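Local coordinates for Aureochrome1-like protein (Ochromonas danica, PDB 6I20), which binds flavin mononucleotide in a PAS domain of the LOV type and, as in other aureochromes, probably works as a blue-light receptor, at residues A10-Q15 and I30-Q35; V19-D22 and D27-I30; L102-G105 and V109-Y112. All coordinates share one frame; numbering follows the deposited sequence. Where two conformers were deposited one is given.

Contact 1: residues A10-Q15 and I30-Q35; sequences ALQTAQ and IVYASQ
Gln12 and Tyr32 carry this small surface contact, which ties helix 6-13 to strand 30-33, an outermost strand of the antiparallel PAS sheet. They are the one pair with atoms close enough to touch, and only 94 Å² is buried in all.

The polar interaction runs from Gln12 NE2 to Tyr32 OH at 2.7 Å. Its N-H...O angle of 126° is strongly bent, so despite the short separation it counts as a weak hydrogen bond. It is also provisional, because Gln12 was deposited in two conformers and the bond belongs to the one given. With CG anti to the backbone N (chi1 -172°) and the chain extended beyond it, Gln12 carries its amide away from the helix as far as the phenol. The two side chains cross at about a right angle and the amide and ring planes lie 75° apart, so the two groups are not laid flat on one another. Met3 touches Gln12 and Ala2 touches Tyr32.

Local motifs frame the pair. The helix closes in a Schellman motif, where Gln15 takes a positive phi and its N bonds to Gln12 O at 3.0 Å. On the strand, a classic beta bulge sets Val31 and Tyr32 together across from Ile20. At the start of the next helix, 35-41, Ser34 occupies the N-cap position, and its OG hydrogen-bonds to the backbone N of Phe37.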
loop_
_atom_site.group_PDB
_atom_site.type_symbol
_atom_site.label_atom_id
_atom_site.label_comp_id
_atom_site.label_asym_id
_atom_site.label_seq_id
_atom_site.Cartn_x
_atom_site.Cartn_y
_atom_site.Cartn_z
ATOM N N ALA A 10 0.479 11.264 -11.713
ATOM C CA ALA A 10 -0.109 12.307 -10.895
ATOM C C ALA A 10 0.333 12.266 -9.441
ATOM O O ALA A 10 0.659 13.275 -8.855
ATOM C CB ALA A 10 -1.629 12.213 -10.959
ATOM N N LEU A 11 0.299 11.054 -8.872
ATOM C CA LEU A 11 0.675 10.886 -7.462
ATOM C C LEU A 11 2.171 11.172 -7.259
ATOM O O LEU A 11 2.549 11.723 -6.233
ATOM C CB LEU A 11 0.323 9.483 -6.989
ATOM C CG LEU A 11 -1.173 9.200 -6.891
ATOM C CD1 LEU A 11 -1.399 7.702 -6.719
ATOM C CD2 LEU A 11 -1.825 10.012 -5.796
ATOM N N GLN A 12 2.968 10.846 -8.269
ATOM C CA GLN A 12 4.405 11.167 -8.255
ATOM C C GLN A 12 4.611 12.689 -8.203
ATOM O O GLN A 12 5.319 13.246 -7.374
ATOM C CB GLN A 12 5.044 10.597 -9.534
ATOM C CG GLN A 12 6.563 10.658 -9.621
ATOM C CD GLN A 12 7.091 10.170 -10.969
ATOM O OE1 GLN A 12 6.554 10.487 -12.033
ATOM N NE2 GLN A 12 8.136 9.357 -10.919
ATOM N N THR A 13 3.932 13.382 -9.116
ATOM C CA THR A 13 4.068 14.833 -9.243
ATOM C C THR A 13 3.592 15.527 -7.982
ATOM O O THR A 13 4.170 16.530 -7.530
ATOM C CB THR A 13 3.245 15.302 -10.449
ATOM O OG1 THR A 13 3.784 14.705 -11.640
ATOM C CG2 THR A 13 3.286 16.793 -10.566
ATOM N N ALA A 14 2.489 15.028 -7.424
ATOM C CA ALA A 14 1.935 15.555 -6.185
ATOM C C ALA A 14 2.690 15.132 -4.912
ATOM O O ALA A 14 2.297 15.465 -3.801
ATOM C CB ALA A 14 0.463 15.167 -6.086
ATOM N N GLN A 15 3.782 14.366 -5.078
ATOM C CA GLN A 15 4.653 13.952 -3.942
ATOM C C GLN A 15 3.903 13.181 -2.849
ATOM O O GLN A 15 4.062 13.409 -1.654
ATOM C CB GLN A 15 5.415 15.171 -3.397
ATOM C CG GLN A 15 6.308 15.812 -4.425
ATOM C CD GLN A 15 6.973 17.050 -3.871
ATOM O OE1 GLN A 15 6.423 18.138 -3.941
ATOM N NE2 GLN A 15 8.143 16.885 -3.290
ATOM N N ILE A 30 6.795 -5.171 -4.610
ATOM C CA ILE A 30 6.887 -3.779 -5.017
ATOM C C ILE A 30 7.868 -3.664 -6.194
ATOM O O ILE A 30 9.008 -4.143 -6.131
ATOM C CB ILE A 30 7.365 -2.903 -3.865
ATOM C CG1 ILE A 30 6.408 -2.903 -2.694
ATOM C CG2 ILE A 30 7.653 -1.478 -4.316
ATOM C CD1 ILE A 30 7.071 -2.347 -1.428
ATOM N N VAL A 31 7.421 -2.979 -7.263
ATOM C CA VAL A 31 8.244 -2.671 -8.436
ATOM C C VAL A 31 8.486 -1.144 -8.580
ATOM O O VAL A 31 9.316 -0.754 -9.417
ATOM C CB VAL A 31 7.714 -3.254 -9.767
ATOM C CG1 VAL A 31 7.792 -4.774 -9.758
ATOM C CG2 VAL A 31 6.307 -2.747 -10.054
ATOM N N TYR A 32 7.825 -0.313 -7.776
ATOM C CA TYR A 32 8.057 1.120 -7.790
ATOM C C TYR A 32 7.618 1.626 -6.411
ATOM O O TYR A 32 6.537 1.232 -5.917
ATOM C CB TYR A 32 7.205 1.826 -8.884
ATOM C CG TYR A 32 7.545 3.279 -9.003
ATOM C CD1 TYR A 32 6.917 4.225 -8.196
ATOM C CD2 TYR A 32 8.540 3.706 -9.900
ATOM C CE1 TYR A 32 7.284 5.585 -8.253
ATOM C CE2 TYR A 32 8.901 5.035 -9.985
ATOM C CZ TYR A 32 8.283 5.959 -9.149
ATOM O OH TYR A 32 8.667 7.295 -9.251
ATOM N N ALA A 33 8.404 2.512 -5.805
ATOM C CA ALA A 33 8.017 3.134 -4.524
ATOM C C ALA A 33 8.327 4.595 -4.585
ATOM O O ALA A 33 9.406 4.991 -5.027
ATOM C CB ALA A 33 8.763 2.502 -3.351
ATOM N N SER A 34 7.369 5.416 -4.166
ATOM C CA SER A 34 7.596 6.856 -4.188
ATOM C C SER A 34 8.486 7.355 -3.082
ATOM O O SER A 34 8.603 6.721 -2.019
ATOM C CB SER A 34 6.285 7.635 -4.112
ATOM O OG SER A 34 5.734 7.599 -2.814
ATOM N N GLN A 35 9.078 8.520 -3.261
ATOM C CA GLN A 35 9.848 9.153 -2.215
ATOM C C GLN A 35 9.075 9.309 -0.927
ATOM O O GLN A 35 9.617 9.111 0.143
ATOM C CB GLN A 35 10.417 10.518 -2.679
ATOM C CG GLN A 35 11.257 11.199 -1.600
ATOM C CD GLN A 35 12.484 10.401 -1.237
ATOM O OE1 GLN A 35 13.324 10.165 -2.118
ATOM N NE2 GLN A 35 12.586 9.933 0.034
#

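Contact 2: residues V19-D22 and D27-I30; sequences VISD and DNPI. With FMN (flavin mononucleotide), chain E.
Ser21 and Asn28 meet through their side chains beside the dimethylbenzene end of the flavin. Ser21 OG donates to Asn28 OD1 at 2.7 Å, approaching from above the carbonyl plane, 36° out of it. With chi1 at 77°, OG stands between the serine's own backbone N and carbonyl carbon, within 3.6 Å of FMN C8M. The amide nitrogen of the asparagine reaches the same methyl, ND2 lying 3.5 Å from FMN C8M. A leucine in place of Asn28 would probably leave the Ser21 hydroxyl without this acceptor, able to turn beside the flavin methyl.

Backbone contacts hold the segments in antiparallel register. Ser21 and Ile30 form a non-hydrogen-bonded pair, their CA atoms 4.2 Å apart and their side chains diverging. Next to it Asp22 N donates to Pro29 O at 3.0 Å, and a nearly straight CA-H...O contact (168° at the hydrogen) joins Asn28 CA to Asp22 O over 3.5 Å.

Apolar packing is sparser: Val19 CB lies 4.1 Å from Ile30 CG2, while Val19 CG2 turns to FMN C6, so one valine serves both partners.

The turn's far end is held by a salt bridge from Asp27 to Arg54, which also hydrogen-bonds the flavin nucleotide. Strand 18-21 runs between strands 30-33 and 109-119, and Ile30 packs against Leu49, just past helix 45-48.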
loop_
_atom_site.group_PDB
_atom_site.type_symbol
_atom_site.label_atom_id
_atom_site.label_comp_id
_atom_site.label_asym_id
_atom_site.label_seq_id
_atom_site.Cartn_x
_atom_site.Cartn_y
_atom_site.Cartn_z
ATOM N N VAL A 19 3.075 2.884 -3.603
ATOM C CA VAL A 19 3.855 1.838 -4.234
ATOM C C VAL A 19 3.038 1.184 -5.332
ATOM O O VAL A 19 1.808 1.279 -5.348
ATOM C CB VAL A 19 4.312 0.729 -3.247
ATOM C CG1 VAL A 19 5.184 1.315 -2.156
ATOM C CG2 VAL A 19 3.156 -0.012 -2.674
ATOM N N ILE A 20 3.742 0.550 -6.256
ATOM C CA ILE A 20 3.160 -0.273 -7.314
ATOM C C ILE A 20 3.719 -1.688 -7.139
ATOM O O ILE A 20 4.947 -1.837 -6.996
ATOM C CB ILE A 20 3.570 0.256 -8.715
ATOM C CG1 ILE A 20 3.279 1.761 -8.820
ATOM C CG2 ILE A 20 2.844 -0.527 -9.784
ATOM C CD1 ILE A 20 1.819 2.099 -8.635
ATOM N N SER A 21 2.843 -2.704 -7.169
ATOM C CA SER A 21 3.287 -4.096 -7.088
ATOM C C SER A 21 2.995 -4.805 -8.400
ATOM O O SER A 21 2.218 -4.305 -9.236
ATOM C CB SER A 21 2.599 -4.856 -5.950
ATOM O OG SER A 21 1.255 -5.212 -6.298
ATOM N N ASP A 22 3.614 -5.949 -8.601
ATOM C CA ASP A 22 3.428 -6.770 -9.796
ATOM C C ASP A 22 3.041 -8.193 -9.419
ATOM O O ASP A 22 3.897 -8.972 -8.999
ATOM C CB ASP A 22 4.694 -6.771 -10.661
ATOM C CG ASP A 22 4.520 -7.497 -12.007
ATOM O OD1 ASP A 22 3.584 -8.298 -12.177
ATOM O OD2 ASP A 22 5.348 -7.254 -12.918
ATOM N N ASP A 27 5.149 -13.594 -5.072
ATOM C CA ASP A 27 4.814 -12.862 -3.889
ATOM C C ASP A 27 4.426 -11.406 -4.087
ATOM O O ASP A 27 4.431 -10.638 -3.143
ATOM C CB ASP A 27 5.934 -12.957 -2.827
ATOM C CG ASP A 27 5.390 -12.866 -1.411
ATOM O OD1 ASP A 27 4.171 -13.087 -1.196
ATOM O OD2 ASP A 27 6.193 -12.553 -0.478
ATOM N N ASN A 28 4.031 -11.057 -5.304
ATOM C CA ASN A 28 3.454 -9.746 -5.576
ATOM C C ASN A 28 4.257 -8.589 -4.981
ATOM O O ASN A 28 3.730 -7.758 -4.194
ATOM C CB ASN A 28 1.998 -9.716 -5.058
ATOM C CG ASN A 28 1.210 -8.505 -5.508
ATOM O OD1 ASN A 28 1.484 -7.905 -6.552
ATOM N ND2 ASN A 28 0.230 -8.139 -4.710
ATOM N N PRO A 29 5.539 -8.505 -5.368
ATOM C CA PRO A 29 6.412 -7.513 -4.768
ATOM C C PRO A 29 6.266 -6.111 -5.349
ATOM O O PRO A 29 5.761 -5.919 -6.471
ATOM C CB PRO A 29 7.775 -8.041 -5.111
ATOM C CG PRO A 29 7.591 -8.645 -6.460
ATOM C CD PRO A 29 6.254 -9.317 -6.345
ATOM N N ILE A 30 6.795 -5.171 -4.610
ATOM C CA ILE A 30 6.887 -3.779 -5.017
ATOM C C ILE A 30 7.868 -3.664 -6.194
ATOM O O ILE A 30 9.008 -4.143 -6.131
ATOM C CB ILE A 30 7.365 -2.903 -3.865
ATOM C CG1 ILE A 30 6.408 -2.903 -2.694
ATOM C CG2 ILE A 30 7.653 -1.478 -4.316
ATOM C CD1 ILE A 30 7.071 -2.347 -1.428
HETATM N N1 FMN E . 0.208 -3.825 3.739
HETATM C C2 FMN E . 0.510 -2.952 4.724
HETATM O O2 FMN E . 0.465 -3.359 5.908
HETATM N N3 FMN E . 0.876 -1.667 4.495
HETATM C C4 FMN E . 0.942 -1.150 3.231
HETATM O O4 FMN E . 1.218 0.068 3.063
HETATM C C4A FMN E . 0.666 -2.037 2.152
HETATM N N5 FMN E . 0.738 -1.587 0.859
HETATM C C5A FMN E . 0.382 -2.446 -0.127
HETATM C C6 FMN E . 0.419 -2.018 -1.472
HETATM C C7 FMN E . 0.074 -2.835 -2.497
HETATM C C7M FMN E . 0.093 -2.322 -3.955
HETATM C C8 FMN E . -0.341 -4.187 -2.244
HETATM C C8M FMN E . -0.739 -5.095 -3.363
HETATM C C9 FMN E . -0.383 -4.631 -0.944
HETATM C C9A FMN E . -0.061 -3.806 0.124
HETATM N N10 FMN E . -0.045 -4.286 1.459
HETATM C C10 FMN E . 0.247 -3.400 2.456
HETATM C "C1'" FMN E . -0.566 -5.606 1.794
HETATM C "C2'" FMN E . 0.451 -6.751 1.787
HETATM O "O2'" FMN E . 1.394 -6.517 0.730
HETATM C "C3'" FMN E . -0.272 -8.065 1.533
HETATM O "O3'" FMN E . -1.055 -8.015 0.327
HETATM C "C4'" FMN E . -1.161 -8.531 2.664
HETATM O "O4'" FMN E . -0.377 -8.537 3.870
HETATM C "C5'" FMN E . -1.672 -9.987 2.402
HETATM O "O5'" FMN E . -0.615 -10.794 1.783
HETATM P P FMN E . -0.700 -12.390 2.000
HETATM O O1P FMN E . 0.508 -12.958 1.364
HETATM O O2P FMN E . -0.752 -12.609 3.455
HETATM O O3P FMN E . -2.001 -12.772 1.308
#

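Contact 3: residues L102-G105 and V109-Y112; sequences LRDG and VVNY. With FMN (flavin mononucleotide), chain E; EDO (1,2-ethanediol), chain H.
Leu102 and Asn111 form the tight part of this contact, an antiparallel hydrogen-bonded pair with both side chains on one face of the sheet. Leu102 N donates to Asn111 O at 2.8 Å with an N-H...O angle of 166°. In return, Leu102 O receives two N-H groups: Val110 N at 2.9 Å, and Asn111 N in a weak bond at 3.3 Å. Leu102 CD1 packs 4.0 Å from Asn111 CB. The amide beyond that CB is engaged elsewhere, OD1 with Tyr5 OH and ND2 with Ser21 O, which should fix its rotation.

The other side is looser. Arg103 and Val109, a non-hydrogen-bonded pair, share the opposite face, where Val109 CG2 sits over one face of the guanidinium, 3.7 Å from Arg103 NH1. The charged end of the exposed arginine finds its polar partner in Gly107 O. Asp104 meets Val110 most closely through carbon, CB to CG2 at 3.8 Å, while its OD1 accepts from the backbone N of Glu106 and Asn108 within the connecting turn. Val109 CG1 lies against a face of the Tyr112 ring, offset toward the rim, and Tyr112 CB reaches 3.8 Å from FMN C7M.

The doubly bonded Leu102 O marks a bulge of the classic type, with Val110 the extra residue. It shifts the register by one between Leu102 and Arg103, near the turn end of the PAS-fold hairpin of strands 92-103 and 109-119.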
loop_
_atom_site.group_PDB
_atom_site.type_symbol
_atom_site.label_atom_id
_atom_site.label_comp_id
_atom_site.label_asym_id
_atom_site.label_seq_id
_atom_site.Cartn_x
_atom_site.Cartn_y
_atom_site.Cartn_z
ATOM N N LEU A 102 -4.653 -1.810 -11.332
ATOM C CA LEU A 102 -4.318 -1.061 -12.549
ATOM C C LEU A 102 -4.463 -2.018 -13.710
ATOM O O LEU A 102 -3.775 -3.038 -13.776
ATOM C CB LEU A 102 -2.918 -0.489 -12.441
ATOM C CG LEU A 102 -2.654 0.479 -11.284
ATOM C CD1 LEU A 102 -1.178 0.774 -11.145
ATOM C CD2 LEU A 102 -3.419 1.738 -11.441
ATOM N N ARG A 103 -5.346 -1.713 -14.645
ATOM C CA ARG A 103 -5.764 -2.621 -15.679
ATOM C C ARG A 103 -5.301 -2.197 -17.053
ATOM O O ARG A 103 -5.111 -0.979 -17.326
ATOM C CB ARG A 103 -7.290 -2.753 -15.709
ATOM C CG ARG A 103 -7.885 -3.305 -14.454
ATOM C CD ARG A 103 -9.395 -3.364 -14.492
ATOM N NE ARG A 103 -9.865 -3.801 -13.186
ATOM C CZ ARG A 103 -10.019 -5.067 -12.798
ATOM N NH1 ARG A 103 -9.828 -6.087 -13.621
ATOM N NH2 ARG A 103 -10.403 -5.327 -11.545
ATOM N N ASP A 104 -5.154 -3.174 -17.929
ATOM C CA ASP A 104 -4.916 -2.918 -19.359
ATOM C C ASP A 104 -6.252 -2.694 -20.114
ATOM O O ASP A 104 -7.342 -2.739 -19.542
ATOM C CB ASP A 104 -4.021 -4.000 -19.954
ATOM C CG ASP A 104 -4.713 -5.337 -20.138
ATOM O OD1 ASP A 104 -5.943 -5.471 -20.070
ATOM O OD2 ASP A 104 -3.952 -6.325 -20.413
ATOM N N GLY A 105 -6.150 -2.478 -21.421
ATOM C CA GLY A 105 -7.302 -2.202 -22.245
ATOM C C GLY A 105 -8.275 -3.359 -22.476
ATOM O O GLY A 105 -9.310 -3.191 -23.093
ATOM N N VAL A 109 -5.740 -7.296 -14.832
ATOM C CA VAL A 109 -4.925 -6.643 -13.817
ATOM C C VAL A 109 -3.462 -6.785 -14.235
ATOM O O VAL A 109 -2.938 -7.908 -14.382
ATOM C CB VAL A 109 -5.172 -7.235 -12.416
ATOM C CG1 VAL A 109 -4.245 -6.604 -11.408
ATOM C CG2 VAL A 109 -6.638 -7.066 -12.060
ATOM N N VAL A 110 -2.763 -5.667 -14.363
ATOM C CA VAL A 110 -1.351 -5.661 -14.709
ATOM C C VAL A 110 -0.530 -5.337 -13.476
ATOM O O VAL A 110 0.553 -5.916 -13.257
ATOM C CB VAL A 110 -1.046 -4.669 -15.862
ATOM C CG1 VAL A 110 0.426 -4.685 -16.229
ATOM C CG2 VAL A 110 -1.826 -5.069 -17.098
ATOM N N ASN A 111 -0.979 -4.422 -12.658
ATOM C CA ASN A 111 -0.264 -4.005 -11.455
ATOM C C ASN A 111 -1.285 -3.675 -10.378
ATOM O O ASN A 111 -2.479 -3.472 -10.675
ATOM C CB ASN A 111 0.623 -2.763 -11.696
ATOM C CG ASN A 111 1.817 -3.032 -12.587
ATOM O OD1 ASN A 111 1.842 -2.616 -13.762
ATOM N ND2 ASN A 111 2.847 -3.696 -12.054
ATOM N N TYR A 112 -0.829 -3.571 -9.122
ATOM C CA TYR A 112 -1.634 -2.952 -8.086
ATOM C C TYR A 112 -0.993 -1.671 -7.603
ATOM O O TYR A 112 0.240 -1.566 -7.537
ATOM C CB TYR A 112 -1.807 -3.885 -6.874
ATOM C CG TYR A 112 -2.623 -5.103 -7.190
ATOM C CD1 TYR A 112 -3.999 -5.048 -7.241
ATOM C CD2 TYR A 112 -2.030 -6.330 -7.399
ATOM C CE1 TYR A 112 -4.747 -6.166 -7.553
ATOM C CE2 TYR A 112 -2.783 -7.451 -7.701
ATOM C CZ TYR A 112 -4.134 -7.377 -7.796
ATOM O OH TYR A 112 -4.865 -8.516 -8.109
HETATM N N1 FMN E . 0.208 -3.825 3.739
HETATM C C2 FMN E . 0.510 -2.952 4.724
HETATM O O2 FMN E . 0.465 -3.359 5.908
HETATM N N3 FMN E . 0.876 -1.667 4.495
HETATM C C4 FMN E . 0.942 -1.150 3.231
HETATM O O4 FMN E . 1.218 0.068 3.063
HETATM C C4A FMN E . 0.666 -2.037 2.152
HETATM N N5 FMN E . 0.738 -1.587 0.859
HETATM C C5A FMN E . 0.382 -2.446 -0.127
HETATM C C6 FMN E . 0.419 -2.018 -1.472
HETATM C C7 FMN E . 0.074 -2.835 -2.497
HETATM C C7M FMN E . 0.093 -2.322 -3.955
HETATM C C8 FMN E . -0.341 -4.187 -2.244
HETATM C C8M FMN E . -0.739 -5.095 -3.363
HETATM C C9 FMN E . -0.383 -4.631 -0.944
HETATM C C9A FMN E . -0.061 -3.806 0.124
HETATM N N10 FMN E . -0.045 -4.286 1.459
HETATM C C10 FMN E . 0.247 -3.400 2.456
HETATM C "C1'" FMN E . -0.566 -5.606 1.794
HETATM C "C2'" FMN E . 0.451 -6.751 1.787
HETATM O "O2'" FMN E . 1.394 -6.517 0.730
HETATM C "C3'" FMN E . -0.272 -8.065 1.533
HETATM O "O3'" FMN E . -1.055 -8.015 0.327
HETATM C "C4'" FMN E . -1.161 -8.531 2.664
HETATM O "O4'" FMN E . -0.377 -8.537 3.870
HETATM C "C5'" FMN E . -1.672 -9.987 2.402
HETATM O "O5'" FMN E . -0.615 -10.794 1.783
HETATM P P FMN E . -0.700 -12.390 2.000
HETATM O O1P FMN E . 0.508 -12.958 1.364
HETATM O O2P FMN E . -0.752 -12.609 3.455
HETATM O O3P FMN E . -2.001 -12.772 1.308
HETATM C C1 EDO H . -9.905 -1.146 -26.332
HETATM O O1 EDO H . -8.802 -0.734 -25.505
HETATM C C2 EDO H . -10.955 -1.843 -25.469
HETATM O O2 EDO H . -10.811 -1.411 -24.105
#

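In the fold
All three contacts reach one antiparallel sheet, in which strand 18-21 lies between 30-33 and 109-119, with 92-103 beyond the latter. Along the chain, contacts 1 and 2 end on the same stretch, the approach to and body of strand 30-33, and share Ile30; contact 3 follows later. Centres of contacts 1 and 2 are about 13 Å apart, of 2 and 3 about 12 Å, and of 1 and 3 about 17 Å. Ile20 bonds to Val31 and Tyr32 on one flank, while Ser21 meets Tyr112 and Asn111 on the other. Contacts 2 and 3 both touch the flavin, whereas contact 1 lies at the sheet's edge, its Tyr32 side chain about 10 Å from it.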